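PDB 5T87: CdiI immunity protein from Cupriavidus taiwanensis, which binds its cognate CdiA toxin in a toxin-immunity complex and probably neutralises it, protecting the producing cell from contact-dependent growth inhibition. Local coordinates for residues 6-16 against 30-39; 60-71 against 95-105. All blocks are in the same frame, centred on the assembly; numbering follows the deposited sequence. Where two conformers were deposited one is given.

Interaction 1 of 2, residues 6-16 against 30-39; sequences QEPARIPNAEI and DACLSIAYYE
The carboxylate of Glu39, just past the C-terminal end of helix 25-38, is gripped from the segment that leads into helix 16-22: Asn13 ND2 donates a hydrogen bond to Glu39 OE1 (2.8 Å). In this all-alpha fold the segment, extended before Asn13, covers the side of helix 25-38 turned away from helix 60-76; with helix 96-114 these make three roughly aligned helices. The Asn13 amide stands nearly perpendicular to the carboxylate, and its nitrogen reaches OE1 from above the carboxylate plane. In one of two arginine conformers, Arg10 NH1 forms a salt bridge to Glu39 OE2 at 2.7 Å and a water bridges Arg10 NH2 and Glu39 OE1. That conformer bends at CB-CG (chi2 75°), carrying the guanidinium past the Tyr38 ring to lie edge-on against Tyr38 CB. Midway along the segment, Ser34 OG is turned away from its own backbone nitrogen and accepts the Ile11 N-H across 2.8 Å. Farther toward the N terminus of the helix segment, Ile11 CD1 rests on the backbone at Asp30 and Ala31, while Ile16 CG2 meets Ile35 CD1. At the N-terminal end of segment 6-16, Pro8 meets two tyrosines of the helix; Pro8 and Tyr37 also pack on His46 of the CdiA toxin chain. Tyr38 OH donates to Pro8 O at 2.6 Å, and Pro8 CG makes a CH-pi contact over one face of Tyr37, 3.8 Å from the ring centroid.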
loop_
_atom_site.group_PDB
_atom_site.type_symbol
_atom_site.label_atom_id
_atom_site.label_comp_id
_atom_site.label_asym_id
_atom_site.label_seq_id
_atom_site.Cartn_x
_atom_site.Cartn_y
_atom_site.Cartn_z
ATOM N N GLN A 6 0.797 -7.300 10.167
ATOM C CA GLN A 6 -0.538 -6.973 10.680
ATOM C C GLN A 6 -1.471 -6.762 9.501
ATOM O O GLN A 6 -1.261 -5.876 8.668
ATOM C CB GLN A 6 -0.532 -5.744 11.600
ATOM C CG GLN A 6 -1.639 -5.752 12.665
ATOM C CD GLN A 6 -1.522 -4.599 13.680
ATOM O OE1 GLN A 6 -0.666 -4.610 14.584
ATOM N NE2 GLN A 6 -2.397 -3.605 13.538
ATOM N N GLU A 7 -2.472 -7.630 9.435
ATOM C CA GLU A 7 -3.566 -7.508 8.512
ATOM C C GLU A 7 -4.516 -6.461 9.073
ATOM O O GLU A 7 -4.926 -6.567 10.225
ATOM C CB GLU A 7 -4.287 -8.839 8.407
ATOM C CG GLU A 7 -5.314 -8.915 7.295
ATOM C CD GLU A 7 -5.637 -10.348 6.954
ATOM O OE1 GLU A 7 -6.153 -10.602 5.849
ATOM O OE2 GLU A 7 -5.343 -11.230 7.785
ATOM N N PRO A 8 -4.870 -5.449 8.266
ATOM C CA PRO A 8 -5.738 -4.362 8.712
ATOM C C PRO A 8 -7.096 -4.784 9.285
ATOM O O PRO A 8 -7.808 -5.578 8.671
ATOM C CB PRO A 8 -5.966 -3.554 7.437
ATOM C CG PRO A 8 -4.797 -3.845 6.573
ATOM C CD PRO A 8 -4.315 -5.206 6.920
ATOM N N ALA A 9 -7.439 -4.235 10.451
ATOM C CA ALA A 9 -8.773 -4.386 11.036
ATOM C C ALA A 9 -9.775 -3.544 10.265
ATOM O O ALA A 9 -9.416 -2.512 9.706
ATOM C CB ALA A 9 -8.767 -3.944 12.492
ATOM N N ARG A 10 -11.028 -3.995 10.231
ATOM C CA ARG A 10 -12.127 -3.233 9.637
ATOM C C ARG A 10 -12.701 -2.257 10.667
ATOM O O ARG A 10 -13.320 -2.679 11.644
ATOM C CB ARG A 10 -13.228 -4.175 9.125
ATOM C CG ARG A 10 -14.622 -3.551 9.044
ATOM C CD ARG A 10 -14.792 -2.586 7.873
ATOM N NE ARG A 10 -16.077 -1.887 7.919
ATOM C CZ ARG A 10 -16.567 -1.161 6.922
ATOM N NH1 ARG A 10 -15.886 -1.047 5.794
ATOM N NH2 ARG A 10 -17.740 -0.554 7.052
ATOM N N ILE A 11 -12.484 -0.961 10.438
ATOM C CA ILE A 11 -13.106 0.105 11.232
ATOM C C ILE A 11 -14.400 0.544 10.546
ATOM O O ILE A 11 -14.384 0.872 9.342
ATOM C CB ILE A 11 -12.184 1.321 11.391
ATOM C CG1 ILE A 11 -10.957 0.940 12.232
ATOM C CG2 ILE A 11 -12.927 2.481 12.059
ATOM C CD1 ILE A 11 -9.765 1.857 12.034
ATOM N N PRO A 12 -15.525 0.570 11.301
ATOM C CA PRO A 12 -16.780 0.968 10.675
ATOM C C PRO A 12 -16.677 2.349 10.052
ATOM O O PRO A 12 -16.005 3.229 10.604
ATOM C CB PRO A 12 -17.773 0.987 11.841
ATOM C CG PRO A 12 -17.206 0.052 12.826
ATOM C CD PRO A 12 -15.724 0.244 12.725
ATOM N N ASN A 13 -17.336 2.510 8.908
ATOM C CA ASN A 13 -17.341 3.761 8.156
ATOM C C ASN A 13 -17.663 4.969 9.055
ATOM O O ASN A 13 -16.949 5.973 9.052
ATOM C CB ASN A 13 -18.361 3.640 7.018
ATOM C CG ASN A 13 -18.228 4.741 5.976
ATOM O OD1 ASN A 13 -18.526 5.916 6.241
ATOM N ND2 ASN A 13 -17.816 4.361 4.762
ATOM N N ALA A 14 -18.715 4.834 9.852
ATOM C CA ALA A 14 -19.207 5.905 10.730
ATOM C C ALA A 14 -18.200 6.458 11.745
ATOM O O ALA A 14 -18.360 7.571 12.228
ATOM C CB ALA A 14 -20.455 5.427 11.465
ATOM N N GLU A 15 -17.180 5.686 12.085
ATOM C CA GLU A 15 -16.210 6.104 13.107
ATOM C C GLU A 15 -14.963 6.764 12.522
ATOM O O GLU A 15 -14.188 7.372 13.254
ATOM C CB GLU A 15 -15.844 4.909 13.996
ATOM C CG GLU A 15 -17.057 4.319 14.721
ATOM C CD GLU A 15 -16.741 3.117 15.606
ATOM O OE1 GLU A 15 -15.547 2.764 15.800
ATOM O OE2 GLU A 15 -17.711 2.517 16.125
ATOM N N ILE A 16 -14.807 6.687 11.203
ATOM C CA ILE A 16 -13.549 7.015 10.532
ATOM C C ILE A 16 -13.134 8.482 10.711
ATOM O O ILE A 16 -11.995 8.768 11.096
ATOM C CB ILE A 16 -13.628 6.651 9.027
ATOM C CG1 ILE A 16 -13.665 5.130 8.836
ATOM C CG2 ILE A 16 -12.467 7.243 8.224
ATOM C CD1 ILE A 16 -12.324 4.435 8.947
ATOM N N ASP A 30 -4.555 2.850 11.021
ATOM C CA ASP A 30 -5.586 1.833 10.948
ATOM C C ASP A 30 -6.747 2.307 10.106
ATOM O O ASP A 30 -7.255 1.558 9.305
ATOM C CB ASP A 30 -6.076 1.436 12.345
ATOM C CG ASP A 30 -5.052 0.642 13.118
ATOM O OD1 ASP A 30 -4.010 0.262 12.541
ATOM O OD2 ASP A 30 -5.291 0.416 14.321
ATOM N N ALA A 31 -7.148 3.557 10.292
ATOM C CA ALA A 31 -8.225 4.168 9.494
ATOM C C ALA A 31 -7.876 4.210 8.008
ATOM O O ALA A 31 -8.645 3.727 7.174
ATOM C CB ALA A 31 -8.529 5.564 10.001
ATOM N N CYS A 32 -6.700 4.746 7.687
ATOM C CA CYS A 32 -6.213 4.738 6.314
ATOM C C CYS A 32 -6.240 3.357 5.713
ATOM O O CYS A 32 -6.685 3.174 4.598
ATOM C CB CYS A 32 -4.805 5.308 6.228
ATOM S SG CYS A 32 -4.770 7.087 6.583
ATOM N N LEU A 33 -5.783 2.362 6.455
ATOM C CA LEU A 33 -5.773 1.007 5.918
ATOM C C LEU A 33 -7.155 0.371 5.841
ATOM O O LEU A 33 -7.422 -0.386 4.907
ATOM C CB LEU A 33 -4.825 0.122 6.697
ATOM C CG LEU A 33 -3.357 0.353 6.358
ATOM C CD1 LEU A 33 -2.503 -0.330 7.424
ATOM C CD2 LEU A 33 -3.008 -0.144 4.952
ATOM N N SER A 34 -8.034 0.678 6.791
ATOM C CA SER A 34 -9.403 0.183 6.721
ATOM C C SER A 34 -10.093 0.701 5.435
ATOM O O SER A 34 -10.798 -0.043 4.730
ATOM C CB SER A 34 -10.185 0.589 7.963
ATOM O OG SER A 34 -11.404 -0.139 8.029
ATOM N N ILE A 35 -9.851 1.973 5.142
ATOM C CA ILE A 35 -10.269 2.578 3.889
ATOM C C ILE A 35 -9.634 1.845 2.715
ATOM O O ILE A 35 -10.333 1.456 1.778
ATOM C CB ILE A 35 -9.898 4.080 3.843
ATOM C CG1 ILE A 35 -10.808 4.875 4.781
ATOM C CG2 ILE A 35 -10.001 4.630 2.433
ATOM C CD1 ILE A 35 -10.248 6.226 5.166
ATOM N N ALA A 36 -8.322 1.671 2.756
ATOM C CA ALA A 36 -7.620 1.087 1.620
ATOM C C ALA A 36 -8.136 -0.303 1.282
ATOM O O ALA A 36 -8.348 -0.587 0.111
ATOM C CB ALA A 36 -6.130 1.044 1.865
ATOM N N TYR A 37 -8.381 -1.132 2.302
ATOM C CA TYR A 37 -8.703 -2.554 2.112
ATOM C C TYR A 37 -10.187 -2.864 2.004
ATOM O O TYR A 37 -10.548 -3.843 1.353
ATOM C CB TYR A 37 -8.100 -3.432 3.254
ATOM C CG TYR A 37 -6.665 -3.890 3.051
ATOM C CD1 TYR A 37 -5.722 -3.035 2.493
ATOM C CD2 TYR A 37 -6.238 -5.170 3.463
ATOM C CE1 TYR A 37 -4.408 -3.433 2.315
ATOM C CE2 TYR A 37 -4.906 -5.574 3.304
ATOM C CZ TYR A 37 -3.996 -4.692 2.718
ATOM O OH TYR A 37 -2.673 -4.996 2.483
ATOM N N TYR A 38 -11.037 -2.069 2.653
ATOM C CA TYR A 38 -12.467 -2.416 2.802
ATOM C C TYR A 38 -13.527 -1.438 2.254
ATOM O O TYR A 38 -14.643 -1.882 2.038
ATOM C CB TYR A 38 -12.772 -2.734 4.274
ATOM C CG TYR A 38 -11.754 -3.678 4.874
ATOM C CD1 TYR A 38 -11.575 -4.960 4.348
ATOM C CD2 TYR A 38 -10.941 -3.288 5.939
ATOM C CE1 TYR A 38 -10.627 -5.828 4.868
ATOM C CE2 TYR A 38 -9.989 -4.147 6.467
ATOM C CZ TYR A 38 -9.831 -5.419 5.929
ATOM O OH TYR A 38 -8.883 -6.296 6.452
ATOM N N GLU A 39 -13.224 -0.156 2.031
ATOM C CA GLU A 39 -14.252 0.781 1.496
ATOM C C GLU A 39 -14.298 0.733 -0.030
ATOM O O GLU A 39 -13.261 0.623 -0.691
ATOM C CB GLU A 39 -14.063 2.226 1.983
ATOM C CG GLU A 39 -14.112 2.406 3.515
ATOM C CD GLU A 39 -15.474 2.083 4.153
ATOM O OE1 GLU A 39 -16.515 2.307 3.477
ATOM O OE2 GLU A 39 -15.502 1.615 5.333
HETATM O O HOH W 1 -18.419 0.081 4.521
#

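Interaction 2 of 2, residues 60-71 against 95-105; sequences DSLRSLAVTCVG and DQAVASAASDA
Helices 60-71 and 96-105 run almost exactly parallel, 5° apart, with their axes approaching to 8.1 Å, a close spacing consistent with the small residues Ala97, Ala101, Ala105 and Gly71. Val67 is the knob of the interface, set in a hole formed by Val98, Ala101, Ala102 and Ala105. Its CG1, anti to the backbone N (chi1 169°), presses on the helix backbone, 3.4 Å from Ala102 N, while CG2 meets Val98 CB at 4.1 Å. In return, Ala105 CB lies 3.8 Å from Gly71 CA, where the two backbones come closest and glycine has no side chain to stand between them. Beside the knob, Ala101 CB lies against both Ser64 OG and Thr68 OG1, 3.4 Å from each. A water there is hydrogen-bonded to Ser64 OG (2.8 Å), accepts from Ala101 N and donates a weak bond to Ala97 O, linking side chain to backbone across the groove. Nearer the helix starts, Val98 CG1 touches Arg63 CB at 3.8 Å, on the side of one guanidinium face but more distant from it. Ala97 CB fits against both Asp60 OD1 and Arg63 NH1, two atoms joined by a salt bridge within their own helix. Leu89 and Leu92 add apolar cover around Val67. On helix 96-114, Ser100 and Asp104 hydrogen-bond to Thr20 and Ser21 of the CdiA toxin chain. The arrangement is knobs-into-holes packing of neighbouring parallel helices, with helix 82-91 between them in sequence.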
loop_
_atom_site.group_PDB
_atom_site.type_symbol
_atom_site.label_atom_id
_atom_site.label_comp_id
_atom_site.label_asym_id
_atom_site.label_seq_id
_atom_site.Cartn_x
_atom_site.Cartn_y
_atom_site.Cartn_z
ATOM N N ASP A 60 5.525 12.521 8.425
ATOM C CA ASP A 60 5.793 11.975 7.090
ATOM C C ASP A 60 5.340 10.524 6.939
ATOM O O ASP A 60 4.835 10.130 5.897
ATOM C CB ASP A 60 7.280 12.068 6.763
ATOM C CG ASP A 60 7.749 13.496 6.549
ATOM O OD1 ASP A 60 6.909 14.402 6.293
ATOM O OD2 ASP A 60 8.973 13.722 6.624
ATOM N N SER A 61 5.528 9.747 7.999
ATOM C CA SER A 61 5.084 8.363 8.056
ATOM C C SER A 61 3.623 8.224 7.665
ATOM O O SER A 61 3.288 7.371 6.875
ATOM C CB SER A 61 5.315 7.778 9.461
ATOM O OG SER A 61 4.583 8.499 10.449
ATOM N N LEU A 62 2.766 9.075 8.207
ATOM C CA LEU A 62 1.323 8.980 7.962
ATOM C C LEU A 62 0.918 9.450 6.578
ATOM O O LEU A 62 0.063 8.829 5.932
ATOM C CB LEU A 62 0.527 9.747 9.020
ATOM C CG LEU A 62 0.457 9.075 10.396
ATOM C CD1 LEU A 62 -0.408 9.917 11.332
ATOM C CD2 LEU A 62 -0.070 7.635 10.295
ATOM N N ARG A 63 1.552 10.526 6.130
ATOM C CA ARG A 63 1.298 11.100 4.812
ATOM C C ARG A 63 1.685 10.111 3.732
ATOM O O ARG A 63 0.943 9.888 2.780
ATOM C CB ARG A 63 2.066 12.408 4.659
ATOM C CG ARG A 63 1.580 13.461 5.639
ATOM C CD ARG A 63 2.423 14.712 5.653
ATOM N NE ARG A 63 2.297 15.446 4.404
ATOM C CZ ARG A 63 3.299 15.806 3.599
ATOM N NH1 ARG A 63 4.573 15.528 3.889
ATOM N NH2 ARG A 63 3.021 16.469 2.490
ATOM N N SER A 64 2.838 9.492 3.918
ATOM C CA SER A 64 3.341 8.486 3.001
ATOM C C SER A 64 2.436 7.250 2.955
ATOM O O SER A 64 2.149 6.717 1.870
ATOM C CB SER A 64 4.773 8.105 3.400
ATOM O OG SER A 64 5.432 7.437 2.340
ATOM N N LEU A 65 1.973 6.812 4.123
ATOM C CA LEU A 65 1.068 5.668 4.200
ATOM C C LEU A 65 -0.250 5.928 3.435
ATOM O O LEU A 65 -0.762 5.059 2.700
ATOM C CB LEU A 65 0.779 5.309 5.663
ATOM C CG LEU A 65 -0.260 4.197 5.863
ATOM C CD1 LEU A 65 0.190 2.926 5.181
ATOM C CD2 LEU A 65 -0.559 3.948 7.327
ATOM N N ALA A 66 -0.789 7.131 3.619
ATOM C CA ALA A 66 -2.024 7.541 2.935
ATOM C C ALA A 66 -1.893 7.453 1.414
ATOM O O ALA A 66 -2.821 6.998 0.731
ATOM C CB ALA A 66 -2.419 8.947 3.359
ATOM N N VAL A 67 -0.737 7.859 0.891
ATOM C CA VAL A 67 -0.460 7.705 -0.538
ATOM C C VAL A 67 -0.450 6.235 -0.934
ATOM O O VAL A 67 -1.096 5.850 -1.870
ATOM C CB VAL A 67 0.879 8.346 -0.915
ATOM C CG1 VAL A 67 1.302 7.970 -2.335
ATOM C CG2 VAL A 67 0.787 9.856 -0.777
ATOM N N THR A 68 0.290 5.418 -0.195
ATOM C CA THR A 68 0.307 3.976 -0.412
ATOM C C THR A 68 -1.117 3.412 -0.393
ATOM O O THR A 68 -1.475 2.599 -1.242
ATOM C CB THR A 68 1.241 3.288 0.622
ATOM O OG1 THR A 68 2.598 3.510 0.226
ATOM C CG2 THR A 68 1.005 1.783 0.729
ATOM N N CYS A 69 -1.927 3.875 0.551
ATOM C CA CYS A 69 -3.343 3.510 0.602
ATOM C C CYS A 69 -4.134 3.917 -0.645
ATOM O O CYS A 69 -5.030 3.186 -1.077
ATOM C CB CYS A 69 -4.006 4.096 1.845
ATOM S SG CYS A 69 -3.564 3.182 3.326
ATOM N N VAL A 70 -3.799 5.065 -1.227
ATOM C CA VAL A 70 -4.425 5.475 -2.502
ATOM C C VAL A 70 -4.065 4.455 -3.589
ATOM O O VAL A 70 -4.909 4.109 -4.434
ATOM C CB VAL A 70 -4.061 6.935 -2.898
ATOM C CG1 VAL A 70 -4.473 7.270 -4.331
ATOM C CG2 VAL A 70 -4.717 7.919 -1.932
ATOM N N GLY A 71 -2.828 3.954 -3.524
ATOM C CA GLY A 71 -2.373 2.851 -4.369
ATOM C C GLY A 71 -3.214 1.607 -4.222
ATOM O O GLY A 71 -3.504 0.933 -5.207
ATOM N N ASP A 95 8.098 16.210 -3.988
ATOM C CA ASP A 95 8.369 16.386 -2.555
ATOM C C ASP A 95 8.610 15.061 -1.792
ATOM O O ASP A 95 7.819 14.121 -1.860
ATOM C CB ASP A 95 7.312 17.288 -1.917
ATOM C CG ASP A 95 5.962 16.665 -1.883
ATOM O OD1 ASP A 95 5.795 15.813 -0.990
ATOM O OD2 ASP A 95 5.079 17.042 -2.705
ATOM N N GLN A 96 9.723 15.023 -1.057
ATOM C CA GLN A 96 10.377 13.765 -0.669
ATOM C C GLN A 96 9.677 12.933 0.390
ATOM O O GLN A 96 9.755 11.706 0.362
ATOM C CB GLN A 96 11.798 14.038 -0.209
ATOM C CG GLN A 96 12.681 14.597 -1.300
ATOM C CD GLN A 96 14.125 14.729 -0.850
ATOM O OE1 GLN A 96 14.451 14.549 0.334
ATOM N NE2 GLN A 96 15.005 15.044 -1.796
ATOM N N ALA A 97 9.008 13.602 1.320
ATOM C CA ALA A 97 8.218 12.939 2.358
ATOM C C ALA A 97 7.319 11.826 1.800
ATOM O O ALA A 97 7.153 10.771 2.429
ATOM C CB ALA A 97 7.367 13.972 3.080
ATOM N N VAL A 98 6.739 12.069 0.621
ATOM C CA VAL A 98 5.816 11.106 0.004
ATOM C C VAL A 98 6.231 10.537 -1.350
ATOM O O VAL A 98 5.620 9.568 -1.804
ATOM C CB VAL A 98 4.397 11.686 -0.062
ATOM C CG1 VAL A 98 3.869 11.899 1.351
ATOM C CG2 VAL A 98 4.353 12.997 -0.850
ATOM N N ALA A 99 7.279 11.093 -1.957
ATOM C CA ALA A 99 7.697 10.705 -3.314
ATOM C C ALA A 99 7.766 9.199 -3.519
ATOM O O ALA A 99 7.202 8.666 -4.464
ATOM C CB ALA A 99 9.038 11.335 -3.664
ATOM N N SER A 100 8.442 8.521 -2.618
ATOM C CA SER A 100 8.687 7.096 -2.768
ATOM C C SER A 100 7.379 6.260 -2.841
ATOM O O SER A 100 7.222 5.390 -3.712
ATOM C CB SER A 100 9.614 6.633 -1.639
ATOM O OG SER A 100 9.497 5.248 -1.432
ATOM N N ALA A 101 6.453 6.533 -1.929
ATOM C CA ALA A 101 5.140 5.891 -1.929
ATOM C C ALA A 101 4.293 6.315 -3.142
ATOM O O ALA A 101 3.481 5.524 -3.637
ATOM C CB ALA A 101 4.389 6.221 -0.648
ATOM N N ALA A 102 4.454 7.567 -3.587
ATOM C CA ALA A 102 3.793 8.054 -4.812
ATOM C C ALA A 102 4.180 7.204 -6.011
ATOM O O ALA A 102 3.316 6.747 -6.743
ATOM C CB ALA A 102 4.120 9.521 -5.077
ATOM N N SER A 103 5.478 6.972 -6.176
ATOM C CA SER A 103 5.999 6.105 -7.229
ATOM C C SER A 103 5.387 4.697 -7.201
ATOM O O SER A 103 4.995 4.183 -8.236
ATOM C CB SER A 103 7.522 6.011 -7.113
ATOM O OG SER A 103 8.064 5.246 -8.168
ATOM N N ASP A 104 5.298 4.086 -6.024
ATOM C CA ASP A 104 4.735 2.735 -5.885
ATOM C C ASP A 104 3.209 2.717 -6.016
ATOM O O ASP A 104 2.626 1.705 -6.413
ATOM C CB ASP A 104 5.110 2.114 -4.537
ATOM C CG ASP A 104 6.613 1.919 -4.358
ATOM O OD1 ASP A 104 7.384 1.977 -5.347
ATOM O OD2 ASP A 104 7.021 1.691 -3.199
ATOM N N ALA A 105 2.554 3.815 -5.644
ATOM C CA ALA A 105 1.111 3.934 -5.830
ATOM C C ALA A 105 0.794 4.040 -7.333
ATOM O O ALA A 105 -0.182 3.467 -7.827
ATOM C CB ALA A 105 0.583 5.136 -5.072
HETATM O O HOH W 2 7.408 8.007 0.485
#

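In the fold
From strand 4-5 the chain runs through segment 6-16 into helices 16-22 and 25-38, and interaction 1 closes this short, largely helical loop by fastening the segment to the second of those helices. The chain then passes through helix 42-53 to helix 60-76, and interaction 2 closes a second loop around helix 82-91 by joining helix 60-76 to helix 96-114. The two loops follow in series, neither nesting nor crossing, and their centres lie about 17 Å apart on opposite sides of the chain's centre. Cys69 joins them, its sulfur packing against Cys32, Leu33 and Ala36, which makes helix 60-76 the bridge between helices 25-38 and 96-114. Both contacts include residues that meet the CdiA toxin.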